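Local coordinates for protein terminase, large subunit (PDB 4DKW) that drives viral DNA into empty phage P22 capsids as an ATP-powered motor and, through the nuclease domain described here, cuts the genome to start and end packaging, at residues L45-D48 with V53-L56; S130-L135 with Y178-R183; R58-S63 with W71-S76. All coordinates share one frame; numbering follows the deposited sequence.

Contact 1: L45-D48 with V53-L56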
ATOM      1  N   LEU A  45       4.835   1.711  -4.705  1.00 17.80           N
ATOM      2  CA  LEU A  45       4.813   3.130  -4.498  1.00 16.23           C
ATOM      3  C   LEU A  45       6.159   3.687  -4.944  1.00 23.65           C
ATOM      4  O   LEU A  45       7.204   3.102  -4.651  1.00 20.04           O
ATOM      5  CB  LEU A  45       4.596   3.366  -3.005  1.00 21.81           C
ATOM      6  CG  LEU A  45       4.226   4.711  -2.412  1.00 25.69           C
ATOM      7  CD1 LEU A  45       2.903   5.234  -2.989  1.00 20.83           C
ATOM      8  CD2 LEU A  45       4.137   4.527  -0.909  1.00 25.41           C
ATOM      9  N   TRP A  46       6.142   4.794  -5.681  1.00 21.92           N
ATOM     10  CA  TRP A  46       7.384   5.471  -6.036  1.00 20.71           C
ATOM     11  C   TRP A  46       7.462   6.750  -5.233  1.00 21.15           C
ATOM     12  O   TRP A  46       6.443   7.414  -5.020  1.00 25.22           O
ATOM     13  CB  TRP A  46       7.436   5.804  -7.524  1.00 20.73           C
ATOM     14  CG  TRP A  46       7.371   4.618  -8.419  1.00 17.80           C
ATOM     15  CD1 TRP A  46       7.461   3.305  -8.057  1.00 23.72           C
ATOM     16  CD2 TRP A  46       7.196   4.635  -9.841  1.00 21.24           C
ATOM     17  NE1 TRP A  46       7.359   2.501  -9.167  1.00 22.88           N
ATOM     18  CE2 TRP A  46       7.198   3.292 -10.273  1.00 24.18           C
ATOM     19  CE3 TRP A  46       7.048   5.658 -10.789  1.00 18.31           C
ATOM     20  CZ2 TRP A  46       7.042   2.947 -11.619  1.00 22.18           C
ATOM     21  CZ3 TRP A  46       6.899   5.311 -12.125  1.00 22.72           C
ATOM     22  CH2 TRP A  46       6.896   3.967 -12.527  1.00 22.16           C
ATOM     23  N   TRP A  47       8.668   7.078  -4.778  1.00 21.36           N
ATOM     24  CA  TRP A  47       8.908   8.275  -3.977  1.00 16.08           C
ATOM     25  C   TRP A  47      10.009   9.138  -4.614  1.00 20.27           C
ATOM     26  O   TRP A  47      11.168   8.734  -4.700  1.00 25.68           O
ATOM     27  CB  TRP A  47       9.305   7.889  -2.546  1.00 16.37           C
ATOM     28  CG  TRP A  47       9.384   9.039  -1.593  1.00 19.81           C
ATOM     29  CD1 TRP A  47       8.882  10.299  -1.776  1.00 18.77           C
ATOM     30  CD2 TRP A  47       9.985   9.029  -0.288  1.00 19.33           C
ATOM     31  NE1 TRP A  47       9.149  11.080  -0.675  1.00 19.18           N
ATOM     32  CE2 TRP A  47       9.816  10.331   0.248  1.00 18.75           C
ATOM     33  CE3 TRP A  47      10.641   8.061   0.463  1.00 16.40           C
ATOM     34  CZ2 TRP A  47      10.294  10.673   1.531  1.00 16.24           C
ATOM     35  CZ3 TRP A  47      11.114   8.406   1.724  1.00 18.33           C
ATOM     36  CH2 TRP A  47      10.938   9.700   2.244  1.00 17.30           C
ATOM     37  N   ASP A  48       9.618  10.314  -5.078  1.00 20.61           N
ATOM     38  CA  ASP A  48      10.545  11.345  -5.489  1.00 20.35           C
ATOM     39  C   ASP A  48      10.907  12.067  -4.200  1.00 21.72           C
ATOM     40  O   ASP A  48      10.113  12.853  -3.701  1.00 22.30           O
ATOM     41  CB  ASP A  48       9.823  12.302  -6.465  1.00 17.86           C
ATOM     42  CG  ASP A  48      10.728  13.407  -6.999  1.00 25.89           C
ATOM     43  OD1 ASP A  48      11.813  13.635  -6.421  1.00 23.78           O
ATOM     44  OD2 ASP A  48      10.354  14.054  -7.997  1.00 24.94           O
ATOM     45  N   VAL A  53       7.278  13.795  -3.457  1.00 23.13           N
ATOM     46  CA  VAL A  53       6.006  13.420  -4.069  1.00 17.55           C
ATOM     47  C   VAL A  53       5.938  11.900  -4.169  1.00 16.18           C
ATOM     48  O   VAL A  53       6.933  11.258  -4.503  1.00 18.01           O
ATOM     49  CB  VAL A  53       5.839  14.051  -5.483  1.00 14.19           C
ATOM     50  CG1 VAL A  53       4.547  13.567  -6.162  1.00 14.10           C
ATOM     51  CG2 VAL A  53       5.826  15.570  -5.390  1.00 13.26           C
ATOM     52  N   PHE A  54       4.765  11.336  -3.881  1.00 16.99           N
ATOM     53  CA  PHE A  54       4.540   9.894  -3.936  1.00 21.87           C
ATOM     54  C   PHE A  54       3.654   9.521  -5.113  1.00 21.08           C
ATOM     55  O   PHE A  54       2.685  10.222  -5.405  1.00 21.64           O
ATOM     56  CB  PHE A  54       3.894   9.408  -2.640  1.00 19.60           C
ATOM     57  CG  PHE A  54       4.746   9.639  -1.427  1.00 20.14           C
ATOM     58  CD1 PHE A  54       5.526   8.620  -0.912  1.00 15.90           C
ATOM     59  CD2 PHE A  54       4.772  10.878  -0.810  1.00 18.59           C
ATOM     60  CE1 PHE A  54       6.318   8.838   0.201  1.00 20.65           C
ATOM     61  CE2 PHE A  54       5.555  11.097   0.298  1.00 23.17           C
ATOM     62  CZ  PHE A  54       6.330  10.072   0.807  1.00 19.17           C
ATOM     63  N   TYR A  55       3.993   8.418  -5.782  1.00 21.21           N
ATOM     64  CA  TYR A  55       3.196   7.908  -6.898  1.00 20.72           C
ATOM     65  C   TYR A  55       2.837   6.456  -6.625  1.00 21.78           C
ATOM     66  O   TYR A  55       3.720   5.608  -6.481  1.00 18.97           O
ATOM     67  CB  TYR A  55       3.975   7.984  -8.218  1.00 13.47           C
ATOM     68  CG  TYR A  55       4.442   9.379  -8.581  1.00 17.31           C
ATOM     69  CD1 TYR A  55       3.648  10.201  -9.378  1.00 17.05           C
ATOM     70  CD2 TYR A  55       5.667   9.875  -8.128  1.00 14.57           C
ATOM     71  CE1 TYR A  55       4.059  11.481  -9.725  1.00 18.99           C
ATOM     72  CE2 TYR A  55       6.081  11.162  -8.463  1.00 16.60           C
ATOM     73  CZ  TYR A  55       5.264  11.955  -9.265  1.00 20.73           C
ATOM     74  OH  TYR A  55       5.650  13.226  -9.627  1.00 26.91           O
ATOM     75  N   LEU A  56       1.544   6.173  -6.526  1.00 18.87           N
ATOM     76  CA  LEU A  56       1.096   4.802  -6.440  1.00 18.55           C
ATOM     77  C   LEU A  56       1.099   4.282  -7.874  1.00 23.46           C
ATOM     78  O   LEU A  56       0.218   4.614  -8.659  1.00 20.19           O
ATOM     79  CB  LEU A  56      -0.295   4.732  -5.814  1.00 18.10           C
ATOM     80  CG  LEU A  56      -0.822   3.312  -5.609  1.00 17.91           C
ATOM     81  CD1 LEU A  56       0.118   2.522  -4.706  1.00 17.37           C
ATOM     82  CD2 LEU A  56      -2.214   3.368  -5.020  1.00 14.32           C
TER
HETATM   83  O   HOH W   1       7.888  14.894  -8.418  1.00 35.44           O

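Contact 2: S130-L135 with Y178-R183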
ATOM      1  N   SER A 130      -4.284  10.724   8.034  1.00 24.32           N
ATOM      2  CA  SER A 130      -4.094  12.174   8.117  1.00 24.61           C
ATOM      3  C   SER A 130      -2.933  12.628   7.243  1.00 25.10           C
ATOM      4  O   SER A 130      -3.034  13.629   6.518  1.00 28.29           O
ATOM      5  CB  SER A 130      -3.848  12.629   9.559  1.00 21.78           C
ATOM      6  OG  SER A 130      -5.060  12.623  10.279  1.00 36.85           O
ATOM      7  N   GLU A 131      -1.829  11.892   7.315  1.00 21.83           N
ATOM      8  CA  GLU A 131      -0.640  12.251   6.557  1.00 19.84           C
ATOM      9  C   GLU A 131      -0.885  12.084   5.072  1.00 23.70           C
ATOM     10  O   GLU A 131      -0.531  12.958   4.283  1.00 23.12           O
ATOM     11  CB  GLU A 131       0.561  11.428   7.013  1.00 21.65           C
ATOM     12  CG  GLU A 131       1.008  11.787   8.433  1.00 26.51           C
ATOM     13  CD  GLU A 131       2.401  11.257   8.781  1.00 30.77           C
ATOM     14  OE1 GLU A 131       3.093  10.722   7.885  1.00 28.98           O
ATOM     15  OE2 GLU A 131       2.805  11.388   9.957  1.00 38.56           O
ATOM     16  N   LEU A 132      -1.527  10.978   4.695  1.00 23.74           N
ATOM     17  CA  LEU A 132      -1.878  10.759   3.291  1.00 20.15           C
ATOM     18  C   LEU A 132      -2.825  11.829   2.737  1.00 22.08           C
ATOM     19  O   LEU A 132      -2.681  12.235   1.592  1.00 25.22           O
ATOM     20  CB  LEU A 132      -2.463   9.363   3.080  1.00 19.75           C
ATOM     21  CG  LEU A 132      -1.473   8.201   3.197  1.00 21.94           C
ATOM     22  CD1 LEU A 132      -2.205   6.865   3.099  1.00 22.34           C
ATOM     23  CD2 LEU A 132      -0.402   8.310   2.117  1.00 17.93           C
ATOM     24  N   ARG A 133      -3.791  12.282   3.536  1.00 26.54           N
ATOM     25  CA  ARG A 133      -4.719  13.311   3.070  1.00 19.99           C
ATOM     26  C   ARG A 133      -4.007  14.638   2.849  1.00 23.83           C
ATOM     27  O   ARG A 133      -4.305  15.350   1.891  1.00 25.29           O
ATOM     28  CB  ARG A 133      -5.889  13.528   4.040  1.00 28.12           C
ATOM     29  CG  ARG A 133      -6.886  14.582   3.508  1.00 29.22           C
ATOM     30  CD  ARG A 133      -7.855  15.114   4.564  1.00 30.95           C
ATOM     31  NE  ARG A 133      -8.792  14.095   5.031  1.00 31.79           N
ATOM     32  CZ  ARG A 133      -8.672  13.464   6.194  1.00 39.19           C
ATOM     33  NH1 ARG A 133      -7.651  13.760   7.004  1.00 26.25           N
ATOM     34  NH2 ARG A 133      -9.570  12.544   6.547  1.00 38.09           N
ATOM     35  N   ASP A 134      -3.082  14.976   3.748  1.00 18.11           N
ATOM     36  CA  ASP A 134      -2.280  16.191   3.605  1.00 24.64           C
ATOM     37  C   ASP A 134      -1.526  16.158   2.295  1.00 22.23           C
ATOM     38  O   ASP A 134      -1.522  17.136   1.559  1.00 27.38           O
ATOM     39  CB  ASP A 134      -1.275  16.350   4.751  1.00 24.19           C
ATOM     40  CG  ASP A 134      -1.934  16.700   6.063  1.00 34.13           C
ATOM     41  OD1 ASP A 134      -3.121  17.094   6.063  1.00 37.50           O
ATOM     42  OD2 ASP A 134      -1.245  16.591   7.098  1.00 41.23           O
ATOM     43  N   LEU A 135      -0.894  15.022   2.008  1.00 26.44           N
ATOM     44  CA  LEU A 135      -0.120  14.852   0.776  1.00 16.81           C
ATOM     45  C   LEU A 135      -1.010  15.022  -0.442  1.00 21.37           C
ATOM     46  O   LEU A 135      -0.627  15.682  -1.402  1.00 27.59           O
ATOM     47  CB  LEU A 135       0.587  13.495   0.737  1.00 16.43           C
ATOM     48  CG  LEU A 135       1.659  13.234   1.806  1.00 22.84           C
ATOM     49  CD1 LEU A 135       2.129  11.780   1.764  1.00 19.10           C
ATOM     50  CD2 LEU A 135       2.826  14.173   1.593  1.00 22.49           C
ATOM     51  N   TYR A 178       0.862   1.073   4.331  1.00 21.52           N
ATOM     52  CA  TYR A 178       2.045   0.328   4.808  1.00 23.61           C
ATOM     53  C   TYR A 178       3.330   0.697   4.066  1.00 25.78           C
ATOM     54  O   TYR A 178       4.396   0.814   4.681  1.00 26.53           O
ATOM     55  CB  TYR A 178       1.845  -1.191   4.725  1.00 17.44           C
ATOM     56  CG  TYR A 178       0.654  -1.688   5.504  1.00 28.57           C
ATOM     57  CD1 TYR A 178       0.270  -1.075   6.691  1.00 25.24           C
ATOM     58  CD2 TYR A 178      -0.098  -2.766   5.046  1.00 27.50           C
ATOM     59  CE1 TYR A 178      -0.828  -1.524   7.396  1.00 26.33           C
ATOM     60  CE2 TYR A 178      -1.190  -3.221   5.746  1.00 28.62           C
ATOM     61  CZ  TYR A 178      -1.548  -2.600   6.922  1.00 28.95           C
ATOM     62  OH  TYR A 178      -2.637  -3.056   7.623  1.00 32.21           O
ATOM     63  N   GLY A 179       3.230   0.861   2.750  1.00 20.78           N
ATOM     64  CA  GLY A 179       4.370   1.248   1.941  1.00 19.18           C
ATOM     65  C   GLY A 179       4.842   2.638   2.316  1.00 23.32           C
ATOM     66  O   GLY A 179       6.040   2.894   2.430  1.00 22.08           O
ATOM     67  N   TYR A 180       3.886   3.539   2.510  1.00 22.17           N
ATOM     68  CA  TYR A 180       4.183   4.893   2.945  1.00 19.18           C
ATOM     69  C   TYR A 180       4.869   4.917   4.326  1.00 19.00           C
ATOM     70  O   TYR A 180       5.860   5.623   4.537  1.00 19.38           O
ATOM     71  CB  TYR A 180       2.907   5.750   2.939  1.00 20.08           C
ATOM     72  CG  TYR A 180       3.110   7.111   3.565  1.00 24.73           C
ATOM     73  CD1 TYR A 180       3.788   8.106   2.887  1.00 15.37           C
ATOM     74  CD2 TYR A 180       2.629   7.395   4.841  1.00 25.66           C
ATOM     75  CE1 TYR A 180       4.002   9.340   3.460  1.00 22.05           C
ATOM     76  CE2 TYR A 180       2.826   8.645   5.425  1.00 15.77           C
ATOM     77  CZ  TYR A 180       3.520   9.604   4.724  1.00 23.62           C
ATOM     78  OH  TYR A 180       3.744  10.846   5.260  1.00 25.67           O
ATOM     79  N   MET A 181       4.342   4.144   5.266  1.00 24.27           N
ATOM     80  CA  MET A 181       4.902   4.096   6.614  1.00 22.34           C
ATOM     81  C   MET A 181       6.346   3.630   6.601  1.00 27.05           C
ATOM     82  O   MET A 181       7.187   4.135   7.353  1.00 26.33           O
ATOM     83  CB  MET A 181       4.080   3.162   7.492  1.00 23.28           C
ATOM     84  CG  MET A 181       2.695   3.697   7.812  1.00 26.03           C
ATOM     85  SD  MET A 181       1.628   2.432   8.533  1.00 28.19           S
ATOM     86  CE  MET A 181       2.533   2.027  10.012  1.00 16.73           C
ATOM     87  N   MET A 182       6.628   2.670   5.729  1.00 25.90           N
ATOM     88  CA  MET A 182       7.945   2.049   5.661  1.00 26.69           C
ATOM     89  C   MET A 182       8.843   2.642   4.576  1.00 24.96           C
ATOM     90  O   MET A 182       9.820   2.016   4.179  1.00 24.53           O
ATOM     91  CB  MET A 182       7.800   0.544   5.439  1.00 25.70           C
ATOM     92  CG  MET A 182       7.177  -0.180   6.606  1.00 27.14           C
ATOM     93  SD  MET A 182       8.279  -0.306   8.036  1.00 27.67           S
ATOM     94  CE  MET A 182       9.124  -1.852   7.728  1.00 28.49           C
ATOM     95  N   ARG A 183       8.521   3.851   4.122  1.00 23.00           N
ATOM     96  CA  ARG A 183       9.239   4.484   3.021  1.00 22.57           C
ATOM     97  C   ARG A 183      10.738   4.648   3.271  1.00 26.89           C
ATOM     98  O   ARG A 183      11.507   4.812   2.323  1.00 25.05           O
ATOM     99  CB  ARG A 183       8.596   5.822   2.647  1.00 22.30           C
ATOM    100  CG  ARG A 183       8.674   6.896   3.711  1.00 21.16           C
ATOM    101  CD  ARG A 183       7.829   8.077   3.312  1.00 20.47           C
ATOM    102  NE  ARG A 183       7.902   9.176   4.274  1.00 21.18           N
ATOM    103  CZ  ARG A 183       7.224   9.218   5.419  1.00 24.31           C
ATOM    104  NH1 ARG A 183       6.428   8.214   5.765  1.00 20.91           N
ATOM    105  NH2 ARG A 183       7.346  10.263   6.225  1.00 23.94           N
TER

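Contact 3: R58-S63 with W71-S76. With SO4 (sulfate ion), chain G.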
ATOM      1  N   ARG A  58       1.733   0.825  -9.137  1.00 22.33           N
ATOM      2  CA  ARG A  58       1.226  -0.502  -9.474  1.00 20.98           C
ATOM      3  C   ARG A  58       0.285  -0.987  -8.382  1.00 23.94           C
ATOM      4  O   ARG A  58       0.552  -0.790  -7.205  1.00 24.57           O
ATOM      5  CB  ARG A  58       2.368  -1.512  -9.639  1.00 24.57           C
ATOM      6  CG  ARG A  58       3.503  -1.089 -10.555  1.00 21.93           C
ATOM      7  CD  ARG A  58       3.135  -1.302 -11.997  1.00 32.38           C
ATOM      8  NE  ARG A  58       4.286  -1.140 -12.880  1.00 39.75           N
ATOM      9  CZ  ARG A  58       4.619   0.001 -13.482  1.00 44.95           C
ATOM     10  NH1 ARG A  58       3.892   1.101 -13.298  1.00 42.48           N
ATOM     11  NH2 ARG A  58       5.682   0.042 -14.272  1.00 48.54           N
ATOM     12  N   VAL A  59      -0.820  -1.613  -8.786  1.00 26.83           N
ATOM     13  CA  VAL A  59      -1.807  -2.168  -7.862  1.00 25.63           C
ATOM     14  C   VAL A  59      -2.332  -3.498  -8.380  1.00 30.41           C
ATOM     15  O   VAL A  59      -2.700  -3.611  -9.550  1.00 30.87           O
ATOM     16  CB  VAL A  59      -3.002  -1.218  -7.669  1.00 25.78           C
ATOM     17  CG1 VAL A  59      -4.173  -1.954  -7.060  1.00 30.13           C
ATOM     18  CG2 VAL A  59      -2.605  -0.022  -6.807  1.00 23.13           C
ATOM     19  N   TRP A  60      -2.353  -4.501  -7.506  1.00 29.32           N
ATOM     20  CA  TRP A  60      -2.952  -5.790  -7.815  1.00 22.67           C
ATOM     21  C   TRP A  60      -3.799  -6.214  -6.622  1.00 29.40           C
ATOM     22  O   TRP A  60      -3.339  -6.194  -5.481  1.00 28.78           O
ATOM     23  CB  TRP A  60      -1.873  -6.830  -8.128  1.00 26.79           C
ATOM     24  CG  TRP A  60      -2.398  -8.228  -8.394  1.00 35.16           C
ATOM     25  CD1 TRP A  60      -2.919  -8.706  -9.565  1.00 30.90           C
ATOM     26  CD2 TRP A  60      -2.423  -9.329  -7.466  1.00 35.97           C
ATOM     27  NE1 TRP A  60      -3.275 -10.032  -9.420  1.00 36.29           N
ATOM     28  CE2 TRP A  60      -2.978 -10.436  -8.144  1.00 35.33           C
ATOM     29  CE3 TRP A  60      -2.035  -9.481  -6.126  1.00 29.29           C
ATOM     30  CZ2 TRP A  60      -3.159 -11.674  -7.528  1.00 38.07           C
ATOM     31  CZ3 TRP A  60      -2.215 -10.711  -5.516  1.00 33.01           C
ATOM     32  CH2 TRP A  60      -2.772 -11.793  -6.218  1.00 34.64           C
ATOM     33  N   LYS A  61      -5.047  -6.576  -6.885  1.00 30.73           N
ATOM     34  CA  LYS A  61      -5.978  -6.950  -5.828  1.00 30.12           C
ATOM     35  C   LYS A  61      -6.768  -8.182  -6.248  1.00 33.90           C
ATOM     36  O   LYS A  61      -7.345  -8.205  -7.340  1.00 34.03           O
ATOM     37  CB  LYS A  61      -6.930  -5.787  -5.558  1.00 32.56           C
ATOM     38  CG  LYS A  61      -7.993  -6.062  -4.515  1.00 30.47           C
ATOM     39  CD  LYS A  61      -8.846  -4.822  -4.286  1.00 27.65           C
ATOM     40  CE  LYS A  61      -9.960  -5.106  -3.293  1.00 32.29           C
ATOM     41  NZ  LYS A  61     -10.662  -3.862  -2.916  1.00 29.73           N
ATOM     42  N   LYS A  62      -6.788  -9.207  -5.395  1.00 34.46           N
ATOM     43  CA  LYS A  62      -7.452 -10.456  -5.750  1.00 36.43           C
ATOM     44  C   LYS A  62      -7.801 -11.339  -4.553  1.00 38.30           C
ATOM     45  O   LYS A  62      -6.997 -11.502  -3.631  1.00 39.14           O
ATOM     46  CB  LYS A  62      -6.612 -11.257  -6.754  1.00 42.80           C
ATOM     47  CG  LYS A  62      -7.453 -11.923  -7.837  1.00 50.53           C
ATOM     48  CD  LYS A  62      -6.638 -12.859  -8.693  1.00 64.19           C
ATOM     49  CE  LYS A  62      -7.448 -13.348  -9.880  1.00 74.39           C
ATOM     50  NZ  LYS A  62      -8.675 -14.093  -9.474  1.00 78.04           N
ATOM     51  N   SER A  63      -9.008 -11.902  -4.581  1.00 40.72           N
ATOM     52  CA  SER A  63      -9.453 -12.868  -3.575  1.00 40.88           C
ATOM     53  C   SER A  63      -8.963 -14.274  -3.902  1.00 40.84           C
ATOM     54  O   SER A  63      -8.740 -14.618  -5.062  1.00 40.61           O
ATOM     55  CB  SER A  63     -10.982 -12.896  -3.480  1.00 42.35           C
ATOM     56  OG  SER A  63     -11.513 -11.664  -3.029  1.00 55.58           O
ATOM     57  N   TRP A  71       2.791 -13.851  -6.527  1.00 44.39           N
ATOM     58  CA  TRP A  71       4.105 -13.683  -7.143  1.00 42.94           C
ATOM     59  C   TRP A  71       4.065 -13.836  -8.661  1.00 46.38           C
ATOM     60  O   TRP A  71       4.684 -13.064  -9.379  1.00 46.57           O
ATOM     61  CB  TRP A  71       5.116 -14.663  -6.540  1.00 41.64           C
ATOM     62  CG  TRP A  71       6.488 -14.560  -7.150  1.00 47.23           C
ATOM     63  CD1 TRP A  71       7.090 -15.469  -7.980  1.00 50.51           C
ATOM     64  CD2 TRP A  71       7.427 -13.486  -6.987  1.00 47.33           C
ATOM     65  NE1 TRP A  71       8.345 -15.028  -8.335  1.00 45.06           N
ATOM     66  CE2 TRP A  71       8.574 -13.816  -7.742  1.00 47.77           C
ATOM     67  CE3 TRP A  71       7.409 -12.282  -6.275  1.00 43.90           C
ATOM     68  CZ2 TRP A  71       9.689 -12.978  -7.807  1.00 41.32           C
ATOM     69  CZ3 TRP A  71       8.520 -11.455  -6.339  1.00 38.47           C
ATOM     70  CH2 TRP A  71       9.644 -11.807  -7.095  1.00 37.38           C
ATOM     71  N   GLY A  72       3.332 -14.828  -9.151  1.00 43.41           N
ATOM     72  CA  GLY A  72       3.163 -14.981 -10.585  1.00 42.19           C
ATOM     73  C   GLY A  72       2.463 -13.802 -11.244  1.00 47.77           C
ATOM     74  O   GLY A  72       2.735 -13.473 -12.397  1.00 46.07           O
ATOM     75  N   ALA A  73       1.567 -13.154 -10.509  1.00 46.51           N
ATOM     76  CA  ALA A  73       0.797 -12.038 -11.053  1.00 44.30           C
ATOM     77  C   ALA A  73       1.533 -10.693 -11.037  1.00 40.98           C
ATOM     78  O   ALA A  73       1.200  -9.806 -11.829  1.00 40.72           O
ATOM     79  CB  ALA A  73      -0.541 -11.910 -10.335  1.00 39.85           C
ATOM     80  N   VAL A  74       2.510 -10.526 -10.144  1.00 43.44           N
ATOM     81  CA  VAL A  74       3.144  -9.212  -9.978  1.00 42.26           C
ATOM     82  C   VAL A  74       4.668  -9.207 -10.066  1.00 42.35           C
ATOM     83  O   VAL A  74       5.277  -8.140  -9.980  1.00 41.65           O
ATOM     84  CB  VAL A  74       2.756  -8.529  -8.635  1.00 28.22           C
ATOM     85  CG1 VAL A  74       1.241  -8.495  -8.460  1.00 29.09           C
ATOM     86  CG2 VAL A  74       3.420  -9.222  -7.466  1.00 26.13           C
ATOM     87  N   LYS A  75       5.293 -10.372 -10.231  1.00 45.01           N
ATOM     88  CA  LYS A  75       6.760 -10.448 -10.159  1.00 44.02           C
ATOM     89  C   LYS A  75       7.485  -9.581 -11.182  1.00 41.80           C
ATOM     90  O   LYS A  75       8.629  -9.188 -10.950  1.00 35.54           O
ATOM     91  CB  LYS A  75       7.276 -11.889 -10.252  1.00 43.81           C
ATOM     92  CG  LYS A  75       6.954 -12.613 -11.543  1.00 46.99           C
ATOM     93  CD  LYS A  75       7.410 -14.056 -11.453  1.00 53.72           C
ATOM     94  CE  LYS A  75       7.051 -14.838 -12.702  1.00 64.36           C
ATOM     95  NZ  LYS A  75       7.727 -14.271 -13.898  1.00 72.74           N
ATOM     96  N   SER A  76       6.823  -9.283 -12.300  1.00 40.48           N
ATOM     97  CA  SER A  76       7.420  -8.444 -13.338  1.00 40.07           C
ATOM     98  C   SER A  76       7.809  -7.070 -12.797  1.00 41.31           C
ATOM     99  O   SER A  76       8.849  -6.525 -13.175  1.00 41.89           O
ATOM    100  CB  SER A  76       6.499  -8.308 -14.561  1.00 40.51           C
ATOM    101  OG  SER A  76       5.224  -7.794 -14.211  1.00 41.23           O
TER
HETATM  102  S   SO4 G 503     -11.766  -8.961  -6.305  1.00118.16           S
HETATM  103  O1  SO4 G 503     -11.811  -7.663  -5.641  1.00112.99           O
HETATM  104  O2  SO4 G 503     -11.056  -8.834  -7.574  1.00120.43           O
HETATM  105  O3  SO4 G 503     -11.072  -9.920  -5.453  1.00119.51           O
HETATM  106  O4  SO4 G 503     -13.126  -9.429  -6.552  1.00122.84           O

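Contact 1: L45-D48 with V53-L56
W47 and F54 stack across this antiparallel strand pair. The five-membered ring of W47 and the ring of F54 form an offset stack, with centroids 3.9 Å apart and planes at 13°. F54 CZ sits over one face of the indole, 3.3 Å from W47 NE1. Both side chains point the same way. W47 has CG anti to the backbone N (chi1 -172°), whereas F54 has CG beside its N (chi1 -62°), and these two choices bring the rings face over face. On the same sheet face L45 CD1 meets L56 CD1 at 4.2 Å. The other face carries W46, Y55, D48 and V53. There a water bridges the side chains, giving a hydrogen bond to D48 OD2 and sharing another with Y55 OH. The backbone sets this register. W46 and Y55 form one hydrogen-bonded pair, with W46 N to Y55 O at 2.7 Å; D48 and V53 form the next. In the turn of this beta hairpin, W47 NE1 bonds to D52 and D48 OD1 to the backbone of A51. Backbone bonds and an aromatic stack thus hold the hairpin end together, while the polar ends of W47 and D48 are tied to its turn.

Contact 2: S130-L135 with Y178-R183
Y180 reaches from the last turn of helix 171-181 to helix 125-137 and carries this contact. Its CB points toward that helix, with CG anti to the backbone N (chi1 172°). CG meets L132 CD2 at 4.0 Å. This methyl lies over one ring face as a CH-pi contact. Further out, CE1 touches L135 CD1 at 3.5 Å. L135 comes from the opposite direction. CE2 runs close to E131 OE1. At the tip, OH donates a hydrogen bond of 2.7 Å to E131 OE1. The carboxylate oxygen is met on its anti side, 21° out of the carboxylate plane. E131 OE1 lies at the edge of the Y180 ring, near its plane, and the carboxylate stands nearly upright to the ring (88°). The ring face opposite L132 has R183 NH1 above it, near the rim. That nitrogen is held by a hydrogen bond of 2.9 Å to Y180 O, which R183 N reaches from the other side of the carbonyl plane. R183 NH2 lies 4.6 Å from E131 OE1, too far for a salt bridge and with no N-H aimed at it, but its charge may favour the ionised glutamate. In the RNase H-like nuclease domain, F54 of strand 53-62 meets the Y180 ring edge-to-face and also touches L135 and R183. The contact therefore joins two helices beside the central sheet.

Contact 3: R58-S63 with W71-S76
W60 has CG anti to its backbone N (chi1 177°), and chi2 of 81° turns the indole so that one face meets helix 67-78. V74 has CG1 beside its own N (chi1 -52°), which brings that methyl to the start of the indole. V74 CG1 is 3.5 Å from W60 CB. The two side chains cross at about a right angle. A73 CB comes over the ring further along, near its rim, 3.4 Å from W60 NE1 and 3.6 Å from W60 CE2. The opposite face of the indole is met by K62 CB, two residues on along the chain. A70 of the same helix and Q40 of strand 40-48 also touch W60. V74 also touches H42 of that strand and F109. Helix 67-78 follows strand 53-62 in the chain and packs on the sheet of the RNase H-like nuclease domain partly through W60. Further along the segment, S63 binds a sulfate, probably from the crystallisation liquor. S63 OG donates to sulfate O3 at 3.0 Å, and S63 N gives the same oxygen a weak bond. K61 NZ makes a salt bridge with E153 and a long, weak ion pair with the magnesium-binding D171. Thus the strand-helix contact itself is apolar packing on the indole, while K61, held by E153, may place some positive charge near D171.

How the contacts relate
Contacts 1 and 3 share strand 53-62, whose first residues form one arm of the hairpin and whose later residues include W60. Their centres lie about 18 Å apart, and W46 CZ2 packs on R58 NH1 at 4.0 Å. Contact 2 packs directly on contact 1, with about 10 Å between centres. F54 CZ is 3.6 Å from Y180 CE1, and W47 CZ3 is 3.5 Å from R183 CG. Contacts 2 and 3 do not touch; their nearest atoms are about 10 Å apart. The magnesium-binding D33 and D171 lie nearer contacts 1 and 3: the side chain of L56 is about 11 Å from each, and that of W60 about 9 Å from D33. Contact 2 lies away from this site.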